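Local coordinates for protein serpin B4 (PDB 4ZK0) that probably inhibits proteases in the manner of its serpin family, by inserting a reactive-centre loop into a large beta-sheet, at residues A[3-8]-A[378-383]; A[108-113]-A[133-138]; A[208-213]-A[283-288]; A[217-222]-A[278-283]; A[323-328]-A[347-352]. All coordinates share one frame; numbering follows the deposited sequence.

Interaction 1. Residues A[3-8]-A[378-383]; sequences SLSEAN and TNSILF
Ser5, in the first turn of helix 4-22, reaches across to Ser380 at the start of strand 380-387. Ser5 carries most of the contact: its CB is 3.9 Å from Ser380 OG and also lies beside the backbone oxygens of Thr378 and Asn379. With chi1 at -80°, OG sits anti to its own carbonyl carbon and points at the strand, where it makes a hydrogen bond of 2.6 Å to Ser380 OG. Thr378 O is farther from Ser5 OG, at 3.5 Å. The chain of hydroxyls goes on, since Ser380 OG is bonded at 2.7 Å to Thr378 OG1, which has a weak further bond to Gln375 NE2. Asn379 and Ser380 both face Gln375, forming a G1 beta bulge that starts the strand.

One turn on, a water joins the two elements. It donates to Ser5 O (2.9 Å) and to Asn8 OD1 (3.0 Å) and accepts from Ile381 N (2.9 Å). Asn8 OD1 also stands 3.1 Å from Ile381 O, two acceptors with no bond between them. The other end of this amide is held separately, ND2 bonding Thr35 OG1. The contact is therefore mainly polar: linked hydroxyls at one end, and at the other a water with three bonds to the protein, join helix to strand.

Interaction 2. Residues A[108-113]-A[133-138]; sequences FGEKTY and SVDFAN
In the beta-alpha-beta unit made by strand 99-110, helix 117-127 and strand 130-134, the two strands run parallel and meet here through Gly109 with Ser133 and Glu110 with Val134. Val134 N donates to Gly109 O (2.7 Å, 163° at the hydrogen), and Lys111 N to Val134 O (2.8 Å). Beyond the pairing, both chains turn off.

Glu110 takes over the contact. Its CG lies anti to the backbone N (chi1 161°) and the chain then bends, so OE1 reaches past the end of strand 130-134 and accepts Ala137 N at 3.1 Å, from above the carboxylate plane. OE2 is met by Thr112 N at 2.7 Å, within the type I turn from Glu110 to Tyr113. The Phe136 ring packs against this strand end: Phe108 O and Glu110 CB stand at its edge, with CE2 3.6 Å from Phe108 O, while CG2 of Val134, two residues earlier, covers one face.

Asp135 OD1 is 4.0 Å from Glu110 OE1 and accepts Asn138 N (3.0 Å) in an Asx motif. If both carboxylates are ionised they should repel. Backbone N-H groups bonded to each, and perhaps the more distant Lys111 amine, probably offset that cost.

Interaction 3. Residues A[208-213]-A[283-288]; sequences KSIQMM and HLPRFK. With ZN (zinc ion), chain B.
The flat Leu284-Pro285 peptide carries the sulfur of Met212 over one face. Met212 sends its CG anti to the backbone N (chi1 -168°) and bends twice, which puts SD 3.4 Å from Pro285 N. Ile210 packs tightly on the same proline, CD1 to Pro285 CB being 3.5 Å. Met212 also crosses the His283 side chain at about a right angle, with its CG 3.7 Å from His283 CB. The imidazole of His283 stacks on the ring of His364, and its NE2 binds a zinc ion at 2.1 Å, which Asp281 shares.

Met213 passes at about a right angle to Arg286, whose CG is 3.6 Å from Met213 CG; the guanidinium itself goes to Glu338 in a salt bridge. Met213 and Leu284 bond both ways through their backbones, Met213 N to Leu284 O at 2.8 Å, and Arg286 N reaches Gln211 O at 2.9 Å. Farther along, a water accepts from Gln211 N and donates to Arg286 O. Because Pro285 sits in a non-hydrogen-bonded pair with Met212, its lack of an N-H costs this antiparallel ladder no bond, and the thioether packs over the peptide.

Interaction 4. Residues A[217-222]-A[278-283]; sequences TSFHFA and TRVDLH. With ZN (zinc ion), chain B; ZN (zinc ion), chain C.
Phe219 holds CG anti to its carbonyl carbon (chi1 -67°), which swings the ring across the opposite strand to Val280 and Leu282. Val280 CB comes to the ring's edge, 4.1 Å from Phe219 CD2, and Leu282 CD2 lies 3.8 Å from Phe219 CZ. Phe221 takes the other course, CG opposite the backbone N at 172°, and places its CB 3.5 Å from Thr278 OG1. That hydroxyl has its hydrogen bond elsewhere, to Arg276 O.

The backbones pair antiparallel, Thr217 with Val280 and Phe219 with Thr278. Val280 N bonds Thr217 O at 2.8 Å, with a longer return bond from Thr217 N, and Thr278 N bonds Phe219 O at 2.9 Å. The two segments cross at 109°, a strong twist, but pairing carries on, with Phe221 bonded to Arg276 through the backbone.

Two zinc ions flank the contact. Asp281 grips one with both oxygens, OD1 at 2.2 Å and OD2 at 2.5 Å, sharing the site with His283 and a water; His364 NE2 bonds Asp281 OD2 as well. The other is bound by His220 NE2 at 2.1 Å together with Glu277, while Glu233 bonds His220 ND1.

Around this twisted pair, strand 229-235 brings Leu232 against Phe219, Phe221 and Leu282, and strand 361-364 packs Phe363 on Val280 and Leu282 and Glu361 on Phe221.

Interaction 5. Residues A[323-328]-A[347-352]; sequences LVLSGV and TAVVGF
Val324 and Phe352 bond both ways through the backbone, Val324 N to Phe352 O and Phe352 N to Val324 O each 2.8 Å and nearly straight. The Phe352 side chain lies alongside Val324: chi1 of 81° places CG between the backbone N and carbonyl carbon, bringing CE1 to 3.7 Å from Val324 CB and CD1 to 3.6 Å from Ser326 CB. Next, Val350 O receives Ser326 N at 2.8 Å and, weakly, Gly327 N at 3.3 Å. Two residues facing one make a classic beta bulge, after which Val350 N returns to Gly327 O at 2.8 Å. On the face carrying Leu325, Val328 and Val349, Leu325 CG meets Val349 CG1 at 3.6 Å.

Outside this shell, Val349 is backed by Ala37 and Val41 of helix 31-42 and by Leu176, while Val350 packs on Val175 of strand 174-185 and on Ile168. Thr347 OG1 is tied to Ser33 and His330.

The two strands, 325-336 and 340-351, form a hairpin whose second arm also pairs with strand 174-185. A strand in that place, antiparallel to 325-336 and to 174-185, is consistent with the reactive-centre loop inserted into the main serpin sheet, as in the relaxed state of the family.

In the fold
From the N terminus, helix 4-22 is joined at once to strand 380-387 near the C terminus, so interaction 1 closes a loop of almost the whole chain and contains the other four. Interaction 2 closes first within it, a short loop around helix 117-127. Interaction 3 then brings strand 206-224 to strand 276-294, and interaction 4 lies within its loop, farther along the same two strands; they share His283 and one zinc ion. Interaction 5 comes last, a hairpin. No loops cross. Interactions 2 and 5 touch through Tyr113 and Leu323, at one end of the molecule, with 3 and 4 across its centre; strands 276-294 and 325-336, which are neighbours, link the two ends.

Interaction 1. Residues A[3-8]-A[378-383]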
# COMPACT_ATOMS: atom_id res chain seq x y z
N SER A 3 9.12 -15.62 4.57
CA SER A 3 7.87 -15.48 3.78
C SER A 3 7.67 -14.14 3.09
O SER A 3 8.20 -13.09 3.51
CB SER A 3 6.67 -15.71 4.64
OG SER A 3 5.51 -15.44 3.91
N LEU A 4 6.86 -14.19 2.04
CA LEU A 4 6.60 -13.02 1.24
C LEU A 4 5.78 -11.94 2.01
O LEU A 4 6.09 -10.78 1.92
CB LEU A 4 5.93 -13.43 -0.06
CG LEU A 4 5.67 -12.33 -1.08
CD1 LEU A 4 6.91 -11.52 -1.39
CD2 LEU A 4 5.12 -12.96 -2.35
N SER A 5 4.76 -12.33 2.76
CA SER A 5 4.04 -11.37 3.60
C SER A 5 4.95 -10.66 4.58
O SER A 5 4.83 -9.47 4.75
CB SER A 5 2.90 -12.04 4.33
OG SER A 5 1.83 -12.14 3.42
N GLU A 6 5.86 -11.39 5.20
CA GLU A 6 6.75 -10.80 6.19
C GLU A 6 7.73 -9.84 5.50
O GLU A 6 7.99 -8.72 5.97
CB GLU A 6 7.51 -11.90 6.90
CG GLU A 6 6.62 -12.88 7.64
CD GLU A 6 7.29 -14.24 7.86
OE1 GLU A 6 8.54 -14.33 7.91
OE2 GLU A 6 6.57 -15.24 8.00
N ALA A 7 8.23 -10.23 4.33
CA ALA A 7 9.08 -9.34 3.60
C ALA A 7 8.35 -8.03 3.22
O ALA A 7 8.90 -6.94 3.37
CB ALA A 7 9.64 -10.06 2.38
N ASN A 8 7.11 -8.14 2.74
CA ASN A 8 6.25 -6.94 2.51
C ASN A 8 6.04 -6.02 3.75
O ASN A 8 6.14 -4.81 3.65
CB ASN A 8 4.87 -7.38 1.97
CG ASN A 8 3.98 -6.18 1.61
OD1 ASN A 8 2.96 -5.90 2.31
ND2 ASN A 8 4.39 -5.43 0.64
N THR A 378 -3.99 -14.62 4.90
CA THR A 378 -2.60 -14.61 4.45
C THR A 378 -1.80 -13.81 5.43
O THR A 378 -0.60 -13.77 5.39
CB THR A 378 -2.45 -13.92 3.08
OG1 THR A 378 -2.89 -12.55 3.15
CG2 THR A 378 -3.29 -14.67 2.00
N ASN A 379 -2.49 -13.14 6.32
CA ASN A 379 -1.87 -12.20 7.17
C ASN A 379 -1.01 -11.08 6.50
O ASN A 379 0.08 -10.73 6.95
CB ASN A 379 -1.12 -12.94 8.27
CG ASN A 379 -0.97 -12.07 9.46
OD1 ASN A 379 -1.92 -11.89 10.21
ND2 ASN A 379 0.13 -11.40 9.55
N SER A 380 -1.53 -10.50 5.42
CA SER A 380 -0.79 -9.56 4.64
C SER A 380 -1.30 -8.15 4.92
O SER A 380 -2.53 -7.91 5.07
CB SER A 380 -0.96 -9.86 3.14
OG SER A 380 -0.55 -11.16 2.82
N ILE A 381 -0.38 -7.21 4.90
CA ILE A 381 -0.79 -5.79 5.05
C ILE A 381 -0.93 -5.15 3.68
O ILE A 381 0.03 -5.06 2.92
CB ILE A 381 0.12 -5.00 6.00
CG1 ILE A 381 0.08 -5.65 7.38
CG2 ILE A 381 -0.33 -3.53 6.08
CD1 ILE A 381 1.14 -5.17 8.36
N LEU A 382 -2.16 -4.79 3.35
CA LEU A 382 -2.52 -4.30 2.03
C LEU A 382 -2.33 -2.79 1.95
O LEU A 382 -1.91 -2.25 0.90
CB LEU A 382 -4.00 -4.59 1.77
CG LEU A 382 -4.36 -6.09 1.83
CD1 LEU A 382 -5.80 -6.33 1.41
CD2 LEU A 382 -3.48 -6.90 0.88
N PHE A 383 -2.67 -2.14 3.06
CA PHE A 383 -2.66 -0.67 3.16
C PHE A 383 -2.17 -0.29 4.55
O PHE A 383 -2.55 -0.94 5.53
CB PHE A 383 -4.04 -0.09 2.95
CG PHE A 383 -4.65 -0.35 1.56
CD1 PHE A 383 -4.41 0.50 0.51
CD2 PHE A 383 -5.55 -1.36 1.38
CE1 PHE A 383 -5.00 0.31 -0.73
CE2 PHE A 383 -6.13 -1.58 0.15
CZ PHE A 383 -5.87 -0.74 -0.89
O HOH W 1 2.47 -7.82 4.62

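Interaction 2. Residues A[108-113]-A[133-138]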
# COMPACT_ATOMS: atom_id res chain seq x y z
N PHE A 108 2.15 -1.67 -19.95
CA PHE A 108 1.91 -0.88 -21.11
C PHE A 108 3.27 -0.73 -21.82
O PHE A 108 4.18 -0.12 -21.29
CB PHE A 108 1.33 0.50 -20.71
CG PHE A 108 -0.07 0.44 -20.10
CD1 PHE A 108 -1.18 0.49 -20.90
CD2 PHE A 108 -0.26 0.37 -18.73
CE1 PHE A 108 -2.49 0.46 -20.35
CE2 PHE A 108 -1.54 0.32 -18.17
CZ PHE A 108 -2.66 0.36 -18.99
N GLY A 109 3.44 -1.36 -22.97
CA GLY A 109 4.67 -1.13 -23.76
C GLY A 109 4.47 -0.33 -25.05
O GLY A 109 3.40 -0.41 -25.69
N GLU A 110 5.49 0.42 -25.41
CA GLU A 110 5.63 1.06 -26.74
C GLU A 110 5.35 0.06 -27.83
O GLU A 110 5.96 -1.03 -27.83
CB GLU A 110 7.05 1.62 -26.90
CG GLU A 110 7.50 1.90 -28.34
CD GLU A 110 6.47 2.62 -29.21
OE1 GLU A 110 5.77 3.50 -28.70
OE2 GLU A 110 6.38 2.31 -30.42
N LYS A 111 4.40 0.36 -28.71
CA LYS A 111 3.97 -0.66 -29.70
C LYS A 111 5.12 -1.19 -30.55
O LYS A 111 5.07 -2.32 -30.97
CB LYS A 111 2.79 -0.23 -30.64
CG LYS A 111 2.72 1.23 -30.98
CD LYS A 111 1.94 1.58 -32.24
CE LYS A 111 0.72 0.71 -32.46
NZ LYS A 111 -0.04 1.28 -33.61
N THR A 112 6.13 -0.37 -30.84
CA THR A 112 7.20 -0.83 -31.71
C THR A 112 8.31 -1.55 -30.96
O THR A 112 9.14 -2.21 -31.59
CB THR A 112 7.80 0.31 -32.52
OG1 THR A 112 8.30 1.27 -31.63
CG2 THR A 112 6.71 0.95 -33.45
N TYR A 113 8.27 -1.49 -29.62
CA TYR A 113 9.35 -2.04 -28.81
C TYR A 113 9.12 -3.52 -28.62
O TYR A 113 8.00 -3.91 -28.43
CB TYR A 113 9.37 -1.36 -27.44
CG TYR A 113 10.64 -1.52 -26.64
CD1 TYR A 113 11.75 -0.75 -26.93
CD2 TYR A 113 10.70 -2.37 -25.54
CE1 TYR A 113 12.90 -0.85 -26.19
CE2 TYR A 113 11.85 -2.47 -24.80
CZ TYR A 113 12.94 -1.71 -25.14
OH TYR A 113 14.09 -1.78 -24.41
N SER A 133 -0.21 -2.74 -25.64
CA SER A 133 0.76 -1.85 -26.28
C SER A 133 0.15 -0.53 -26.63
O SER A 133 -1.04 -0.45 -26.93
CB SER A 133 1.44 -2.54 -27.46
OG SER A 133 0.58 -2.79 -28.50
N VAL A 134 0.95 0.52 -26.48
CA VAL A 134 0.52 1.88 -26.74
C VAL A 134 1.57 2.65 -27.52
O VAL A 134 2.74 2.27 -27.58
CB VAL A 134 0.25 2.66 -25.42
CG1 VAL A 134 -0.85 2.00 -24.61
CG2 VAL A 134 1.51 2.87 -24.62
N ASP A 135 1.15 3.80 -28.04
CA ASP A 135 2.02 4.62 -28.86
C ASP A 135 2.67 5.71 -28.07
O ASP A 135 2.32 6.89 -28.18
CB ASP A 135 1.22 5.19 -30.02
CG ASP A 135 2.12 5.69 -31.16
OD1 ASP A 135 3.37 5.76 -31.00
OD2 ASP A 135 1.52 6.06 -32.18
N PHE A 136 3.62 5.32 -27.25
CA PHE A 136 4.43 6.32 -26.56
C PHE A 136 5.21 7.20 -27.57
O PHE A 136 5.31 8.42 -27.35
CB PHE A 136 5.44 5.66 -25.62
CG PHE A 136 4.83 4.94 -24.44
CD1 PHE A 136 4.07 5.61 -23.52
CD2 PHE A 136 5.08 3.59 -24.24
CE1 PHE A 136 3.54 4.95 -22.44
CE2 PHE A 136 4.56 2.92 -23.15
CZ PHE A 136 3.77 3.59 -22.26
N ALA A 137 5.75 6.59 -28.63
CA ALA A 137 6.68 7.28 -29.60
C ALA A 137 6.05 8.53 -30.23
O ALA A 137 6.64 9.57 -30.25
CB ALA A 137 7.17 6.29 -30.70
N ASN A 138 4.82 8.41 -30.68
CA ASN A 138 4.09 9.51 -31.28
C ASN A 138 2.90 10.11 -30.53
O ASN A 138 2.34 11.09 -31.02
CB ASN A 138 3.55 9.03 -32.62
CG ASN A 138 4.65 8.69 -33.58
OD1 ASN A 138 4.66 7.62 -34.18
ND2 ASN A 138 5.62 9.58 -33.69

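Interaction 3. Residues A[208-213]-A[283-288]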
# COMPACT_ATOMS: atom_id res chain seq x y z
N LYS A 208 -8.78 20.54 15.49
CA LYS A 208 -9.60 20.71 14.28
C LYS A 208 -10.89 19.99 14.55
O LYS A 208 -10.88 18.98 15.25
CB LYS A 208 -8.98 19.98 13.09
CG LYS A 208 -7.59 20.41 12.64
CD LYS A 208 -7.62 21.57 11.67
CE LYS A 208 -8.40 21.28 10.41
NZ LYS A 208 -7.53 21.50 9.21
N SER A 209 -12.02 20.44 14.02
CA SER A 209 -13.23 19.67 14.25
C SER A 209 -13.26 18.45 13.33
O SER A 209 -12.59 18.38 12.30
CB SER A 209 -14.45 20.52 14.03
OG SER A 209 -14.36 20.99 12.73
N ILE A 210 -13.99 17.44 13.73
CA ILE A 210 -14.03 16.23 12.95
C ILE A 210 -15.36 15.62 13.24
O ILE A 210 -15.95 15.96 14.27
CB ILE A 210 -12.86 15.29 13.36
CG1 ILE A 210 -12.54 14.29 12.24
CG2 ILE A 210 -13.17 14.54 14.64
CD1 ILE A 210 -11.13 13.73 12.30
N GLN A 211 -15.87 14.78 12.33
CA GLN A 211 -17.06 13.97 12.61
C GLN A 211 -16.61 12.66 13.26
O GLN A 211 -15.92 11.85 12.64
CB GLN A 211 -17.91 13.70 11.36
CG GLN A 211 -18.43 14.94 10.64
CD GLN A 211 -19.17 15.90 11.58
OE1 GLN A 211 -18.84 17.10 11.71
NE2 GLN A 211 -20.15 15.35 12.28
N MET A 212 -17.06 12.44 14.49
CA MET A 212 -16.65 11.28 15.28
C MET A 212 -17.73 10.22 15.34
O MET A 212 -18.81 10.47 15.84
CB MET A 212 -16.26 11.68 16.71
CG MET A 212 -15.57 10.53 17.46
SD MET A 212 -13.93 10.18 16.76
CE MET A 212 -12.98 11.57 17.28
N MET A 213 -17.42 9.04 14.81
CA MET A 213 -18.34 7.92 14.80
C MET A 213 -18.14 7.24 16.14
O MET A 213 -17.04 7.23 16.68
CB MET A 213 -18.03 6.94 13.65
CG MET A 213 -17.98 7.61 12.27
SD MET A 213 -17.71 6.37 10.98
CE MET A 213 -16.08 5.77 11.46
N HIS A 283 -14.49 5.34 19.52
CA HIS A 283 -14.76 6.57 18.83
C HIS A 283 -13.75 6.62 17.68
O HIS A 283 -12.52 6.69 17.91
CB HIS A 283 -14.54 7.77 19.74
CG HIS A 283 -15.57 7.93 20.80
ND1 HIS A 283 -15.77 9.14 21.45
CD2 HIS A 283 -16.49 7.07 21.30
CE1 HIS A 283 -16.74 8.99 22.34
NE2 HIS A 283 -17.20 7.76 22.26
N LEU A 284 -14.25 6.57 16.46
CA LEU A 284 -13.39 6.59 15.29
C LEU A 284 -13.91 7.66 14.31
O LEU A 284 -15.09 7.66 13.94
CB LEU A 284 -13.42 5.21 14.64
CG LEU A 284 -12.51 5.00 13.43
CD1 LEU A 284 -11.02 4.84 13.79
CD2 LEU A 284 -12.98 3.80 12.63
N PRO A 285 -13.05 8.58 13.91
CA PRO A 285 -13.49 9.61 12.97
C PRO A 285 -13.90 9.09 11.56
O PRO A 285 -13.33 8.10 11.05
CB PRO A 285 -12.27 10.51 12.84
CG PRO A 285 -11.13 9.70 13.23
CD PRO A 285 -11.60 8.61 14.12
N ARG A 286 -14.88 9.77 10.97
CA ARG A 286 -15.11 9.70 9.54
C ARG A 286 -13.93 10.39 8.98
O ARG A 286 -13.62 11.52 9.38
CB ARG A 286 -16.36 10.48 9.14
CG ARG A 286 -17.64 9.73 9.33
CD ARG A 286 -18.88 10.56 8.91
NE ARG A 286 -18.82 10.99 7.50
CZ ARG A 286 -19.37 10.37 6.46
NH1 ARG A 286 -20.06 9.25 6.59
NH2 ARG A 286 -19.24 10.88 5.24
N PHE A 287 -13.19 9.73 8.11
CA PHE A 287 -12.05 10.41 7.55
C PHE A 287 -11.72 9.93 6.13
O PHE A 287 -12.21 8.92 5.66
CB PHE A 287 -10.82 10.36 8.52
CG PHE A 287 -10.11 9.02 8.56
CD1 PHE A 287 -9.09 8.71 7.65
CD2 PHE A 287 -10.47 8.08 9.47
CE1 PHE A 287 -8.46 7.48 7.68
CE2 PHE A 287 -9.85 6.84 9.52
CZ PHE A 287 -8.85 6.52 8.61
N LYS A 288 -10.89 10.72 5.48
CA LYS A 288 -10.37 10.41 4.16
C LYS A 288 -8.91 10.89 4.02
O LYS A 288 -8.60 11.98 4.45
CB LYS A 288 -11.27 11.09 3.14
CG LYS A 288 -10.82 10.93 1.71
CD LYS A 288 -12.03 10.91 0.81
CE LYS A 288 -12.87 12.15 0.95
NZ LYS A 288 -11.97 13.29 0.69
ZN ZN B . -18.61 6.61 23.37
O HOH W 2 -14.78 14.02 9.83
O HOH W 3 -20.41 5.65 22.30

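Interaction 4. Residues A[217-222]-A[278-283]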
# COMPACT_ATOMS: atom_id res chain seq x y z
N THR A 217 -19.03 -1.93 21.46
CA THR A 217 -19.21 -3.33 21.14
C THR A 217 -17.91 -3.99 21.46
O THR A 217 -16.94 -3.30 21.77
CB THR A 217 -19.59 -3.56 19.65
OG1 THR A 217 -18.50 -3.20 18.79
CG2 THR A 217 -20.84 -2.77 19.27
N SER A 218 -17.85 -5.31 21.40
CA SER A 218 -16.58 -5.96 21.68
C SER A 218 -15.72 -6.23 20.44
O SER A 218 -16.21 -6.54 19.35
CB SER A 218 -16.82 -7.26 22.44
OG SER A 218 -18.03 -7.76 21.96
N PHE A 219 -14.42 -6.18 20.66
CA PHE A 219 -13.43 -6.24 19.63
C PHE A 219 -12.23 -6.86 20.30
O PHE A 219 -12.10 -6.73 21.51
CB PHE A 219 -12.98 -4.83 19.21
CG PHE A 219 -14.02 -4.01 18.52
CD1 PHE A 219 -14.34 -4.23 17.18
CD2 PHE A 219 -14.65 -2.97 19.18
CE1 PHE A 219 -15.28 -3.43 16.52
CE2 PHE A 219 -15.58 -2.16 18.54
CZ PHE A 219 -15.91 -2.40 17.22
N HIS A 220 -11.36 -7.49 19.52
CA HIS A 220 -10.04 -7.80 19.98
C HIS A 220 -9.24 -6.49 20.26
O HIS A 220 -9.12 -5.60 19.36
CB HIS A 220 -9.29 -8.66 18.96
CG HIS A 220 -9.97 -9.96 18.65
ND1 HIS A 220 -10.08 -10.46 17.37
CD2 HIS A 220 -10.60 -10.84 19.46
CE1 HIS A 220 -10.74 -11.61 17.41
NE2 HIS A 220 -11.06 -11.86 18.66
N PHE A 221 -8.66 -6.44 21.46
CA PHE A 221 -8.08 -5.26 22.09
C PHE A 221 -6.83 -5.67 22.87
O PHE A 221 -6.83 -6.71 23.49
CB PHE A 221 -9.09 -4.64 23.07
CG PHE A 221 -8.51 -3.53 23.92
CD1 PHE A 221 -8.54 -2.22 23.50
CD2 PHE A 221 -7.98 -3.79 25.16
CE1 PHE A 221 -8.05 -1.21 24.28
CE2 PHE A 221 -7.47 -2.78 25.95
CZ PHE A 221 -7.49 -1.48 25.50
N ALA A 222 -5.75 -4.88 22.81
CA ALA A 222 -4.66 -4.98 23.82
C ALA A 222 -4.14 -3.64 24.23
O ALA A 222 -4.05 -2.70 23.37
CB ALA A 222 -3.49 -5.79 23.28
N THR A 278 -12.94 -7.71 24.14
CA THR A 278 -13.14 -6.64 25.12
C THR A 278 -14.25 -5.74 24.65
O THR A 278 -14.37 -5.44 23.46
CB THR A 278 -11.85 -5.80 25.28
OG1 THR A 278 -10.72 -6.67 25.37
CG2 THR A 278 -11.88 -4.95 26.51
N ARG A 279 -15.06 -5.26 25.58
CA ARG A 279 -16.05 -4.25 25.25
C ARG A 279 -15.37 -2.93 25.16
O ARG A 279 -14.70 -2.50 26.09
CB ARG A 279 -17.12 -4.19 26.31
CG ARG A 279 -17.91 -5.48 26.35
CD ARG A 279 -19.40 -5.19 26.36
NE ARG A 279 -20.12 -6.30 26.97
CZ ARG A 279 -20.09 -6.60 28.26
NH1 ARG A 279 -19.37 -5.88 29.12
NH2 ARG A 279 -20.79 -7.64 28.70
N VAL A 280 -15.53 -2.28 24.02
CA VAL A 280 -14.76 -1.08 23.80
C VAL A 280 -15.71 -0.01 23.36
O VAL A 280 -16.51 -0.23 22.48
CB VAL A 280 -13.67 -1.30 22.75
CG1 VAL A 280 -12.86 -0.03 22.59
CG2 VAL A 280 -12.78 -2.46 23.20
N ASP A 281 -15.63 1.14 24.03
CA ASP A 281 -16.23 2.35 23.56
C ASP A 281 -15.28 2.95 22.50
O ASP A 281 -14.29 3.64 22.82
CB ASP A 281 -16.44 3.32 24.75
CG ASP A 281 -17.16 4.58 24.32
OD1 ASP A 281 -18.00 4.51 23.41
OD2 ASP A 281 -16.89 5.65 24.90
N LEU A 282 -15.63 2.70 21.24
CA LEU A 282 -14.81 3.06 20.14
C LEU A 282 -15.34 4.32 19.54
O LEU A 282 -16.49 4.35 19.10
CB LEU A 282 -14.83 1.96 19.13
CG LEU A 282 -14.18 2.25 17.78
CD1 LEU A 282 -12.70 2.53 17.87
CD2 LEU A 282 -14.44 1.10 16.85
N HIS A 283 -14.49 5.34 19.52
CA HIS A 283 -14.76 6.57 18.83
C HIS A 283 -13.75 6.62 17.68
O HIS A 283 -12.52 6.69 17.91
CB HIS A 283 -14.54 7.77 19.74
CG HIS A 283 -15.57 7.93 20.80
ND1 HIS A 283 -15.77 9.14 21.45
CD2 HIS A 283 -16.49 7.07 21.30
CE1 HIS A 283 -16.74 8.99 22.34
NE2 HIS A 283 -17.20 7.76 22.26
ZN ZN B . -18.61 6.61 23.37
ZN ZN C . -12.94 -12.86 18.87
O HOH W 3 -20.41 5.65 22.30

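Interaction 5. Residues A[323-328]-A[347-352]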
# COMPACT_ATOMS: atom_id res chain seq x y z
N LEU A 323 17.65 -0.67 -21.06
CA LEU A 323 16.51 -0.08 -20.37
C LEU A 323 16.91 0.45 -19.04
O LEU A 323 17.59 -0.27 -18.28
CB LEU A 323 15.42 -1.10 -20.10
CG LEU A 323 14.36 -1.13 -21.17
CD1 LEU A 323 13.45 -2.33 -20.91
CD2 LEU A 323 13.61 0.19 -21.19
N VAL A 324 16.42 1.65 -18.73
CA VAL A 324 16.60 2.32 -17.44
C VAL A 324 15.23 2.80 -16.95
O VAL A 324 14.42 3.21 -17.73
CB VAL A 324 17.52 3.59 -17.56
CG1 VAL A 324 17.70 4.30 -16.21
CG2 VAL A 324 18.87 3.22 -18.13
N LEU A 325 15.01 2.80 -15.65
CA LEU A 325 13.79 3.40 -15.11
C LEU A 325 13.96 4.90 -14.98
O LEU A 325 14.92 5.34 -14.39
CB LEU A 325 13.48 2.81 -13.75
CG LEU A 325 12.59 1.57 -13.68
CD1 LEU A 325 12.52 0.69 -14.92
CD2 LEU A 325 12.83 0.78 -12.41
N SER A 326 13.01 5.66 -15.52
CA SER A 326 12.95 7.07 -15.32
C SER A 326 12.12 7.48 -14.11
O SER A 326 12.26 8.61 -13.66
CB SER A 326 12.40 7.77 -16.56
OG SER A 326 11.12 7.32 -16.95
N GLY A 327 11.25 6.60 -13.58
CA GLY A 327 10.34 7.05 -12.51
C GLY A 327 9.63 5.92 -11.82
O GLY A 327 9.42 4.85 -12.41
N VAL A 328 9.23 6.17 -10.58
CA VAL A 328 8.31 5.29 -9.86
C VAL A 328 7.38 6.13 -8.99
O VAL A 328 7.86 6.87 -8.17
CB VAL A 328 9.02 4.30 -8.93
CG1 VAL A 328 7.99 3.43 -8.23
CG2 VAL A 328 10.01 3.44 -9.68
N THR A 347 0.59 1.98 -8.38
CA THR A 347 1.99 2.17 -8.49
C THR A 347 2.35 2.07 -9.95
O THR A 347 1.95 1.10 -10.63
CB THR A 347 2.77 1.08 -7.72
OG1 THR A 347 2.30 0.99 -6.35
CG2 THR A 347 4.32 1.35 -7.81
N ALA A 348 3.08 3.07 -10.46
CA ALA A 348 3.53 3.08 -11.89
C ALA A 348 5.03 3.12 -11.93
O ALA A 348 5.65 3.96 -11.25
CB ALA A 348 2.99 4.30 -12.62
N VAL A 349 5.62 2.23 -12.69
CA VAL A 349 7.09 2.18 -12.89
C VAL A 349 7.34 2.52 -14.33
O VAL A 349 6.83 1.79 -15.20
CB VAL A 349 7.64 0.76 -12.68
CG1 VAL A 349 9.10 0.69 -13.08
CG2 VAL A 349 7.42 0.30 -11.24
N VAL A 350 8.10 3.60 -14.59
CA VAL A 350 8.34 4.11 -15.96
C VAL A 350 9.77 3.83 -16.42
O VAL A 350 10.73 4.13 -15.71
CB VAL A 350 7.99 5.61 -16.10
CG1 VAL A 350 7.98 6.07 -17.56
CG2 VAL A 350 6.62 5.90 -15.49
N GLY A 351 9.87 3.25 -17.62
CA GLY A 351 11.14 2.78 -18.19
C GLY A 351 11.37 3.36 -19.58
O GLY A 351 10.43 3.62 -20.36
N PHE A 352 12.64 3.58 -19.89
CA PHE A 352 13.04 4.17 -21.19
C PHE A 352 14.40 3.59 -21.62
O PHE A 352 15.11 2.98 -20.80
CB PHE A 352 13.08 5.70 -21.08
CG PHE A 352 14.33 6.23 -20.46
CD1 PHE A 352 14.47 6.27 -19.08
CD2 PHE A 352 15.41 6.62 -21.26
CE1 PHE A 352 15.65 6.70 -18.49
CE2 PHE A 352 16.60 7.05 -20.68
CZ PHE A 352 16.71 7.11 -19.30